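Local coordinates for DUF3501 family protein (Burkholderia pseudomallei K96243, PDB 3FJV), which is of unknown function, belongs to the DUF3501 family, and pairs with a second copy of itself in the assembly, at residues L9-H23 / R52-F65. Residues are numbered along the deposited sequence; the frame is centred on the assembly and turned at random.
Sequences LLTLEAYAKVRRQEH and RYQIHEMLHIEKIF
Arg19 and Glu57 illustrate how one carboxylate can knit two crossing helices together. The guanidinium grips side-on, NE giving to Glu57 OE2 and NH2 to Glu57 OE1 (2.8 Å), both nearly straight, in its plane and on syn lone pairs. The anti lone pair of Glu57 OE2 takes the hydroxyl of Tyr15, with OH 2.7 Å from OE2, so two donors share that oxygen. Over one guanidinium face lies the His60 ring, with Arg19 CD above its centre in a CH-pi contact. Tyr15 is the knob in a hole formed by Tyr53, His56, Glu57 and His60. Its ring swings across to receive His56 CB over one face, 3.5 Å from the centroid, because chi1 (-176°) sets CG opposite the backbone N. Helices 12-30 and 48-62 cross here steeply, their short segments at 108°. Farther along, His23 ND1 and Tyr53 OH meet at their ring edges at 2.5 Å, so short that the exact length is doubtful. Before the first helix, Leu10 N donates to His56 NE2, while ND1 of the same ring meets a water bound to Glu22 OE2, itself salt-bridged to Arg25. Leu12 CD2 packs on Leu59 CB near the Schellman motif at Lys63. Gln100 of the second subunit packs against Glu57.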
ATOM      1  N   LEU A   9      10.653  25.006  -1.278  1.00 23.41           N
ATOM      2  CA  LEU A   9      10.637  24.116  -2.422  1.00 21.87           C
ATOM      3  C   LEU A   9      10.989  24.821  -3.717  1.00 23.01           C
ATOM      4  O   LEU A   9      10.701  25.987  -3.913  1.00 21.96           O
ATOM      5  CB  LEU A   9       9.235  23.539  -2.577  1.00 19.08           C
ATOM      6  CG  LEU A   9       8.631  22.814  -1.388  1.00 23.53           C
ATOM      7  CD1 LEU A   9       7.211  22.318  -1.732  1.00 20.29           C
ATOM      8  CD2 LEU A   9       9.547  21.648  -0.973  1.00 15.59           C
ATOM      9  N   LEU A  10      11.641  24.100  -4.601  1.00 22.03           N
ATOM     10  CA  LEU A  10      11.848  24.547  -5.952  1.00 20.64           C
ATOM     11  C   LEU A  10      10.549  24.453  -6.744  1.00 19.96           C
ATOM     12  O   LEU A  10       9.637  23.674  -6.437  1.00 19.75           O
ATOM     13  CB  LEU A  10      12.940  23.690  -6.611  1.00 18.17           C
ATOM     14  CG  LEU A  10      14.313  23.730  -5.949  1.00 23.27           C
ATOM     15  CD1 LEU A  10      15.277  22.884  -6.713  1.00 23.21           C
ATOM     16  CD2 LEU A  10      14.843  25.167  -5.810  1.00 23.10           C
ATOM     17  N   THR A  11      10.450  25.276  -7.773  1.00 19.46           N
ATOM     18  CA  THR A  11       9.368  25.146  -8.718  1.00 18.72           C
ATOM     19  C   THR A  11       9.603  23.879  -9.521  1.00 17.91           C
ATOM     20  O   THR A  11      10.710  23.323  -9.526  1.00 16.33           O
ATOM     21  CB  THR A  11       9.386  26.309  -9.687  1.00 19.70           C
ATOM     22  OG1 THR A  11      10.674  26.344 -10.313  1.00 16.89           O
ATOM     23  CG2 THR A  11       9.099  27.648  -8.976  1.00 15.19           C
ATOM     24  N   LEU A  12       8.590  23.459 -10.276  1.00 13.44           N
ATOM     25  CA  LEU A  12       8.712  22.273 -11.139  1.00 15.49           C
ATOM     26  C   LEU A  12       9.874  22.475 -12.119  1.00 17.25           C
ATOM     27  O   LEU A  12      10.646  21.578 -12.385  1.00 15.67           O
ATOM     28  CB  LEU A  12       7.405  22.027 -11.931  1.00 18.40           C
ATOM     29  CG  LEU A  12       6.156  21.581 -11.148  1.00 14.55           C
ATOM     30  CD1 LEU A  12       4.933  21.346 -12.072  1.00 13.09           C
ATOM     31  CD2 LEU A  12       6.430  20.308 -10.311  1.00 12.71           C
ATOM     32  N   GLU A  13       9.952  23.671 -12.688  1.00 17.80           N
ATOM     33  CA  GLU A  13      10.979  23.987 -13.647  1.00 19.83           C
ATOM     34  C   GLU A  13      12.387  23.910 -13.064  1.00 20.18           C
ATOM     35  O   GLU A  13      13.303  23.373 -13.704  1.00 22.19           O
ATOM     36  CB  GLU A  13      10.719  25.411 -14.202  1.00 19.11           C
ATOM     37  CG  GLU A  13      11.851  25.968 -15.023  1.00 20.20           C
ATOM     38  CD  GLU A  13      11.589  27.362 -15.556  1.00 21.46           C
ATOM     39  OE1 GLU A  13      10.496  27.930 -15.324  1.00 22.92           O
ATOM     40  OE2 GLU A  13      12.513  27.876 -16.209  1.00 21.46           O
ATOM     41  N   ALA A  14      12.566  24.508 -11.887  1.00 21.04           N
ATOM     42  CA  ALA A  14      13.864  24.542 -11.246  1.00 19.86           C
ATOM     43  C   ALA A  14      14.241  23.121 -10.785  1.00 18.38           C
ATOM     44  O   ALA A  14      15.393  22.713 -10.951  1.00 18.19           O
ATOM     45  CB  ALA A  14      13.881  25.536 -10.075  1.00 18.15           C
ATOM     46  N   TYR A  15      13.291  22.351 -10.240  1.00 19.81           N
ATOM     47  CA  TYR A  15      13.638  20.959  -9.846  1.00 16.69           C
ATOM     48  C   TYR A  15      14.030  20.079 -11.025  1.00 17.19           C
ATOM     49  O   TYR A  15      14.994  19.307 -10.945  1.00 19.98           O
ATOM     50  CB  TYR A  15      12.532  20.279  -9.000  1.00 16.58           C
ATOM     51  CG  TYR A  15      12.939  18.913  -8.533  1.00 15.54           C
ATOM     52  CD1 TYR A  15      13.907  18.767  -7.534  1.00 17.98           C
ATOM     53  CD2 TYR A  15      12.393  17.764  -9.073  1.00 14.91           C
ATOM     54  CE1 TYR A  15      14.309  17.539  -7.109  1.00 16.10           C
ATOM     55  CE2 TYR A  15      12.803  16.504  -8.644  1.00 14.58           C
ATOM     56  CZ  TYR A  15      13.764  16.408  -7.658  1.00 14.79           C
ATOM     57  OH  TYR A  15      14.170  15.170  -7.207  1.00 15.07           O
ATOM     58  N   ALA A  16      13.297  20.186 -12.140  1.00 17.70           N
ATOM     59  CA  ALA A  16      13.569  19.336 -13.276  1.00 15.36           C
ATOM     60  C   ALA A  16      14.975  19.569 -13.765  1.00 20.29           C
ATOM     61  O   ALA A  16      15.617  18.631 -14.174  1.00 17.20           O
ATOM     62  CB  ALA A  16      12.514  19.550 -14.472  1.00 15.12           C
ATOM     63  N   LYS A  17      15.444  20.817 -13.696  1.00 19.62           N
ATOM     64  CA  LYS A  17      16.823  21.154 -14.072  1.00 20.53           C
ATOM     65  C   LYS A  17      17.864  20.480 -13.173  1.00 21.89           C
ATOM     66  O   LYS A  17      18.944  20.151 -13.654  1.00 21.33           O
ATOM     67  CB  LYS A  17      17.042  22.677 -14.116  1.00 20.14           C
ATOM     68  CG  LYS A  17      16.405  23.335 -15.359  1.00 29.11           C
ATOM     69  CD  LYS A  17      16.396  24.869 -15.298  1.00 31.81           C
ATOM     70  CE  LYS A  17      16.214  25.520 -16.679  1.00 41.49           C
ATOM     71  NZ  LYS A  17      14.841  25.493 -17.254  1.00 41.22           N
ATOM     72  N   VAL A  18      17.548  20.209 -11.902  1.00 21.09           N
ATOM     73  CA  VAL A  18      18.549  19.568 -11.031  1.00 22.26           C
ATOM     74  C   VAL A  18      18.207  18.102 -10.646  1.00 22.74           C
ATOM     75  O   VAL A  18      18.870  17.510  -9.809  1.00 19.13           O
ATOM     76  CB  VAL A  18      18.829  20.419  -9.740  1.00 19.97           C
ATOM     77  CG1 VAL A  18      19.491  21.780 -10.092  1.00 24.17           C
ATOM     78  CG2 VAL A  18      17.568  20.610  -8.852  1.00 18.06           C
ATOM     79  N   ARG A  19      17.156  17.531 -11.226  1.00 22.89           N
ATOM     80  CA  ARG A  19      16.610  16.267 -10.718  1.00 18.19           C
ATOM     81  C   ARG A  19      17.603  15.114 -10.721  1.00 16.11           C
ATOM     82  O   ARG A  19      17.748  14.413  -9.735  1.00 14.85           O
ATOM     83  CB  ARG A  19      15.352  15.901 -11.464  1.00 20.85           C
ATOM     84  CG  ARG A  19      14.712  14.561 -11.044  1.00 15.46           C
ATOM     85  CD  ARG A  19      13.419  14.358 -11.811  1.00 16.69           C
ATOM     86  NE  ARG A  19      12.683  13.257 -11.241  1.00 18.33           N
ATOM     87  CZ  ARG A  19      12.105  12.280 -11.907  1.00 22.07           C
ATOM     88  NH1 ARG A  19      12.090  12.235 -13.259  1.00 19.39           N
ATOM     89  NH2 ARG A  19      11.468  11.363 -11.198  1.00 25.27           N
ATOM     90  N   ARG A  20      18.323  14.920 -11.809  1.00 17.21           N
ATOM     91  CA  ARG A  20      19.255  13.835 -11.872  1.00 19.39           C
ATOM     92  C   ARG A  20      20.367  14.003 -10.838  1.00 16.07           C
ATOM     93  O   ARG A  20      20.794  13.061 -10.212  1.00 17.81           O
ATOM     94  CB  ARG A  20      19.870  13.728 -13.292  1.00 23.25           C
ATOM     95  CG  ARG A  20      19.306  12.595 -14.159  1.00 32.31           C
ATOM     96  CD  ARG A  20      20.268  12.271 -15.339  1.00 41.39           C
ATOM     97  NE  ARG A  20      21.718  12.168 -14.996  1.00 53.21           N
ATOM     98  CZ  ARG A  20      22.353  11.120 -14.416  1.00 58.16           C
ATOM     99  NH1 ARG A  20      21.694  10.019 -14.046  1.00 59.94           N
ATOM    100  NH2 ARG A  20      23.679  11.179 -14.177  1.00 41.00           N
ATOM    101  N   GLN A  21      20.843  15.218 -10.680  1.00 15.85           N
ATOM    102  CA  GLN A  21      21.845  15.515  -9.662  1.00 16.18           C
ATOM    103  C   GLN A  21      21.325  15.276  -8.238  1.00 17.46           C
ATOM    104  O   GLN A  21      22.046  14.780  -7.346  1.00 16.69           O
ATOM    105  CB  GLN A  21      22.275  16.968  -9.892  1.00 20.06           C
ATOM    106  CG  GLN A  21      23.385  17.504  -9.031  1.00 28.94           C
ATOM    107  CD  GLN A  21      23.778  18.940  -9.426  1.00 35.47           C
ATOM    108  OE1 GLN A  21      22.938  19.846  -9.452  1.00 28.29           O
ATOM    109  NE2 GLN A  21      25.063  19.145  -9.717  1.00 36.81           N
ATOM    110  N   GLU A  22      20.064  15.622  -8.020  1.00 14.16           N
ATOM    111  CA  GLU A  22      19.423  15.391  -6.744  1.00 15.33           C
ATOM    112  C   GLU A  22      19.247  13.905  -6.420  1.00 15.25           C
ATOM    113  O   GLU A  22      19.445  13.525  -5.244  1.00 16.59           O
ATOM    114  CB  GLU A  22      18.068  16.100  -6.688  1.00 13.01           C
ATOM    115  CG  GLU A  22      18.170  17.630  -6.656  1.00 15.35           C
ATOM    116  CD  GLU A  22      18.838  18.127  -5.388  1.00 15.90           C
ATOM    117  OE1 GLU A  22      20.087  18.261  -5.388  1.00 18.75           O
ATOM    118  OE2 GLU A  22      18.117  18.408  -4.418  1.00 19.37           O
ATOM    119  N   HIS A  23      18.857  13.084  -7.402  1.00 14.31           N
ATOM    120  CA  HIS A  23      18.721  11.620  -7.154  1.00 15.54           C
ATOM    121  C   HIS A  23      20.055  11.137  -6.557  1.00 15.09           C
ATOM    122  O   HIS A  23      20.058  10.457  -5.547  1.00 14.20           O
ATOM    123  CB  HIS A  23      18.455  10.726  -8.427  1.00 18.78           C
ATOM    124  CG  HIS A  23      17.141  10.942  -9.161  1.00 17.50           C
ATOM    125  ND1 HIS A  23      15.907  10.978  -8.548  1.00 23.63           N
ATOM    126  CD2 HIS A  23      16.885  11.001 -10.499  1.00 26.20           C
ATOM    127  CE1 HIS A  23      14.952  11.113  -9.459  1.00 17.86           C
ATOM    128  NE2 HIS A  23      15.517  11.102 -10.660  1.00 23.07           N
ATOM    129  N   ARG A  52      12.386  16.786   1.673  1.00 15.09           N
ATOM    130  CA  ARG A  52      12.375  17.746   0.563  1.00 16.14           C
ATOM    131  C   ARG A  52      12.438  17.056  -0.804  1.00 15.82           C
ATOM    132  O   ARG A  52      11.672  17.407  -1.720  1.00 14.40           O
ATOM    133  CB  ARG A  52      13.511  18.743   0.754  1.00 17.51           C
ATOM    134  CG  ARG A  52      13.539  19.938  -0.114  1.00 20.02           C
ATOM    135  CD  ARG A  52      14.348  21.062   0.534  1.00 19.33           C
ATOM    136  NE  ARG A  52      14.454  22.183  -0.383  1.00 24.31           N
ATOM    137  CZ  ARG A  52      15.358  22.306  -1.346  1.00 18.94           C
ATOM    138  NH1 ARG A  52      16.339  21.416  -1.477  1.00 20.14           N
ATOM    139  NH2 ARG A  52      15.305  23.328  -2.184  1.00 23.74           N
ATOM    140  N   TYR A  53      13.289  16.056  -0.915  1.00 15.72           N
ATOM    141  CA  TYR A  53      13.389  15.236  -2.107  1.00 15.54           C
ATOM    142  C   TYR A  53      12.081  14.504  -2.416  1.00 19.49           C
ATOM    143  O   TYR A  53      11.600  14.530  -3.543  1.00 15.82           O
ATOM    144  CB  TYR A  53      14.494  14.210  -1.934  1.00 13.25           C
ATOM    145  CG  TYR A  53      14.621  13.218  -3.061  1.00 12.65           C
ATOM    146  CD1 TYR A  53      15.130  13.612  -4.287  1.00 16.01           C
ATOM    147  CD2 TYR A  53      14.252  11.897  -2.911  1.00 15.22           C
ATOM    148  CE1 TYR A  53      15.249  12.734  -5.355  1.00 16.63           C
ATOM    149  CE2 TYR A  53      14.421  10.967  -3.973  1.00 18.13           C
ATOM    150  CZ  TYR A  53      14.913  11.399  -5.182  1.00 18.14           C
ATOM    151  OH  TYR A  53      15.105  10.541  -6.241  1.00 18.98           O
ATOM    152  N   GLN A  54      11.490  13.854  -1.415  1.00 16.68           N
ATOM    153  CA  GLN A  54      10.275  13.158  -1.693  1.00 16.45           C
ATOM    154  C   GLN A  54       9.202  14.119  -2.193  1.00 16.41           C
ATOM    155  O   GLN A  54       8.415  13.751  -3.066  1.00 16.09           O
ATOM    156  CB  GLN A  54       9.785  12.390  -0.458  1.00 14.95           C
ATOM    157  CG  GLN A  54      10.546  11.091  -0.248  1.00 13.65           C
ATOM    158  CD  GLN A  54      10.283  10.471   1.092  1.00 18.29           C
ATOM    159  OE1 GLN A  54      11.110  10.588   2.047  1.00 21.95           O
ATOM    160  NE2 GLN A  54       9.149   9.836   1.207  1.00 11.94           N
ATOM    161  N   ILE A  55       9.106  15.286  -1.572  1.00 19.98           N
ATOM    162  CA  ILE A  55       8.103  16.287  -1.987  1.00 17.46           C
ATOM    163  C   ILE A  55       8.392  16.741  -3.405  1.00 17.87           C
ATOM    164  O   ILE A  55       7.515  16.757  -4.264  1.00 16.30           O
ATOM    165  CB  ILE A  55       7.993  17.497  -1.024  1.00 18.68           C
ATOM    166  CG1 ILE A  55       7.509  17.068   0.362  1.00 16.21           C
ATOM    167  CG2 ILE A  55       7.039  18.553  -1.615  1.00 17.66           C
ATOM    168  CD1 ILE A  55       7.852  18.084   1.433  1.00 18.33           C
ATOM    169  N   HIS A  56       9.645  17.059  -3.685  1.00 17.24           N
ATOM    170  CA  HIS A  56      10.011  17.438  -5.036  1.00 17.18           C
ATOM    171  C   HIS A  56       9.617  16.343  -6.064  1.00 15.91           C
ATOM    172  O   HIS A  56       9.071  16.630  -7.153  1.00 16.25           O
ATOM    173  CB  HIS A  56      11.513  17.727  -5.105  1.00 15.89           C
ATOM    174  CG  HIS A  56      11.923  19.075  -4.571  1.00 14.64           C
ATOM    175  ND1 HIS A  56      13.176  19.299  -4.049  1.00 14.73           N
ATOM    176  CD2 HIS A  56      11.300  20.274  -4.576  1.00 15.95           C
ATOM    177  CE1 HIS A  56      13.308  20.584  -3.756  1.00 18.61           C
ATOM    178  NE2 HIS A  56      12.193  21.199  -4.073  1.00 20.65           N
ATOM    179  N   GLU A  57       9.887  15.099  -5.711  1.00 14.34           N
ATOM    180  CA  GLU A  57       9.592  13.959  -6.555  1.00 15.93           C
ATOM    181  C   GLU A  57       8.079  13.792  -6.804  1.00 15.08           C
ATOM    182  O   GLU A  57       7.629  13.659  -7.949  1.00 15.19           O
ATOM    183  CB  GLU A  57      10.218  12.681  -5.956  1.00 14.04           C
ATOM    184  CG  GLU A  57      11.726  12.471  -6.273  1.00 14.44           C
ATOM    185  CD  GLU A  57      11.982  12.343  -7.748  1.00 16.05           C
ATOM    186  OE1 GLU A  57      11.451  11.389  -8.351  1.00 19.05           O
ATOM    187  OE2 GLU A  57      12.657  13.213  -8.324  1.00 17.22           O
HETATM  188  N   MSE A  58       7.296  13.923  -5.751  1.00 12.65           N
HETATM  189  CA  MSE A  58       5.863  13.857  -5.908  1.00 15.15           C
HETATM  190  C   MSE A  58       5.319  14.957  -6.821  1.00 14.64           C
HETATM  191  O   MSE A  58       4.546  14.678  -7.742  1.00 14.28           O
HETATM  192  CB  MSE A  58       5.148  13.960  -4.555  1.00 13.53           C
HETATM  193  CG  MSE A  58       3.567  13.832  -4.638  1.00 12.13           C
HETATM  194 SE   MSE A  58       2.877  12.088  -4.931  0.75  7.77          SE
HETATM  195  CE  MSE A  58       2.563  11.527  -3.074  1.00  9.04           C
ATOM    196  N   LEU A  59       5.711  16.193  -6.532  1.00 15.44           N
ATOM    197  CA  LEU A  59       5.320  17.330  -7.345  1.00 15.55           C
ATOM    198  C   LEU A  59       5.732  17.148  -8.806  1.00 15.29           C
ATOM    199  O   LEU A  59       4.924  17.407  -9.711  1.00 14.93           O
ATOM    200  CB  LEU A  59       5.868  18.636  -6.776  1.00 15.34           C
ATOM    201  CG  LEU A  59       5.466  18.992  -5.335  1.00 14.14           C
ATOM    202  CD1 LEU A  59       6.212  20.243  -4.823  1.00 11.25           C
ATOM    203  CD2 LEU A  59       3.942  19.130  -5.178  1.00 13.44           C
ATOM    204  N   HIS A  60       6.944  16.651  -9.035  1.00 17.14           N
ATOM    205  CA  HIS A  60       7.464  16.462 -10.394  1.00 15.64           C
ATOM    206  C   HIS A  60       6.640  15.432 -11.219  1.00 17.24           C
ATOM    207  O   HIS A  60       6.174  15.708 -12.359  1.00 16.27           O
ATOM    208  CB  HIS A  60       8.924  16.031 -10.361  1.00 16.85           C
ATOM    209  CG  HIS A  60       9.499  15.737 -11.735  1.00 19.01           C
ATOM    210  ND1 HIS A  60      10.006  16.719 -12.550  1.00 19.47           N
ATOM    211  CD2 HIS A  60       9.609  14.583 -12.437  1.00 15.66           C
ATOM    212  CE1 HIS A  60      10.408  16.184 -13.695  1.00 21.81           C
ATOM    213  NE2 HIS A  60      10.186  14.888 -13.648  1.00 20.88           N
ATOM    214  N   ILE A  61       6.407  14.279 -10.600  1.00 14.26           N
ATOM    215  CA  ILE A  61       5.744  13.174 -11.257  1.00 17.34           C
ATOM    216  C   ILE A  61       4.261  13.494 -11.504  1.00 16.91           C
ATOM    217  O   ILE A  61       3.751  13.169 -12.566  1.00 15.21           O
ATOM    218  CB  ILE A  61       5.890  11.854 -10.436  1.00 16.27           C
ATOM    219  CG1 ILE A  61       7.343  11.351 -10.543  1.00 25.42           C
ATOM    220  CG2 ILE A  61       4.961  10.796 -10.987  1.00 17.16           C
ATOM    221  CD1 ILE A  61       7.763  10.247  -9.454  1.00 31.42           C
ATOM    222  N   GLU A  62       3.605  14.099 -10.514  1.00 15.27           N
ATOM    223  CA  GLU A  62       2.197  14.470 -10.566  1.00 15.47           C
ATOM    224  C   GLU A  62       2.002  15.825 -11.259  1.00 17.47           C
ATOM    225  O   GLU A  62       0.889  16.167 -11.535  1.00 14.92           O
ATOM    226  CB  GLU A  62       1.564  14.482  -9.159  1.00 15.07           C
ATOM    227  CG  GLU A  62       1.627  13.140  -8.438  1.00 18.22           C
ATOM    228  CD  GLU A  62       0.879  12.062  -9.175  1.00 18.45           C
ATOM    229  OE1 GLU A  62      -0.320  12.261  -9.434  1.00 17.29           O
ATOM    230  OE2 GLU A  62       1.477  11.021  -9.518  1.00 16.96           O
ATOM    231  N   LYS A  63       3.091  16.514 -11.619  1.00 18.75           N
ATOM    232  CA  LYS A  63       3.068  17.869 -12.198  1.00 19.93           C
ATOM    233  C   LYS A  63       2.174  18.832 -11.436  1.00 18.36           C
ATOM    234  O   LYS A  63       1.246  19.420 -12.017  1.00 16.74           O
ATOM    235  CB  LYS A  63       2.629  17.828 -13.667  1.00 18.40           C
ATOM    236  CG  LYS A  63       3.507  16.938 -14.576  1.00 21.98           C
ATOM    237  CD  LYS A  63       2.987  16.978 -16.019  1.00 29.08           C
ATOM    238  CE  LYS A  63       3.659  15.995 -16.944  1.00 28.76           C
ATOM    239  NZ  LYS A  63       5.088  16.209 -16.897  1.00 32.68           N
ATOM    240  N   ILE A  64       2.467  19.001 -10.156  1.00 17.04           N
ATOM    241  CA  ILE A  64       1.675  19.829  -9.243  1.00 15.84           C
ATOM    242  C   ILE A  64       2.355  21.190  -8.993  1.00 17.38           C
ATOM    243  O   ILE A  64       3.490  21.240  -8.520  1.00 19.28           O
ATOM    244  CB  ILE A  64       1.429  19.100  -7.857  1.00 14.69           C
ATOM    245  CG1 ILE A  64       0.669  17.798  -8.092  1.00 21.41           C
ATOM    246  CG2 ILE A  64       0.743  20.074  -6.844  1.00 11.83           C
ATOM    247  CD1 ILE A  64       0.648  16.895  -6.830  1.00 20.40           C
ATOM    248  N   PHE A  65       1.656  22.276  -9.354  1.00 18.58           N
ATOM    249  CA  PHE A  65       2.182  23.637  -9.211  1.00 19.50           C
ATOM    250  C   PHE A  65       1.226  24.708  -8.689  1.00 18.05           C
ATOM    251  O   PHE A  65       1.554  25.881  -8.700  1.00 15.07           O
ATOM    252  CB  PHE A  65       2.751  24.114 -10.569  1.00 20.86           C
ATOM    253  CG  PHE A  65       1.772  24.101 -11.687  1.00 16.54           C
ATOM    254  CD1 PHE A  65       1.623  22.981 -12.472  1.00 13.38           C
ATOM    255  CD2 PHE A  65       1.021  25.228 -11.992  1.00 21.78           C
ATOM    256  CE1 PHE A  65       0.719  22.967 -13.549  1.00 21.51           C
ATOM    257  CE2 PHE A  65       0.130  25.223 -13.069  1.00 21.71           C
ATOM    258  CZ  PHE A  65      -0.039  24.099 -13.832  1.00 20.99           C
TER
HETATM  259  O   HOH W   1      10.025  19.098 -11.388  1.00 19.35           O
HETATM  260  O   HOH W   2      15.415  17.791  -3.492  1.00 20.02           O
HETATM  261  O   HOH W   3      17.593  21.206  -4.154  1.00 22.21           O
HETATM  262  O   HOH W   4      17.552   9.031  -5.141  1.00 33.55           O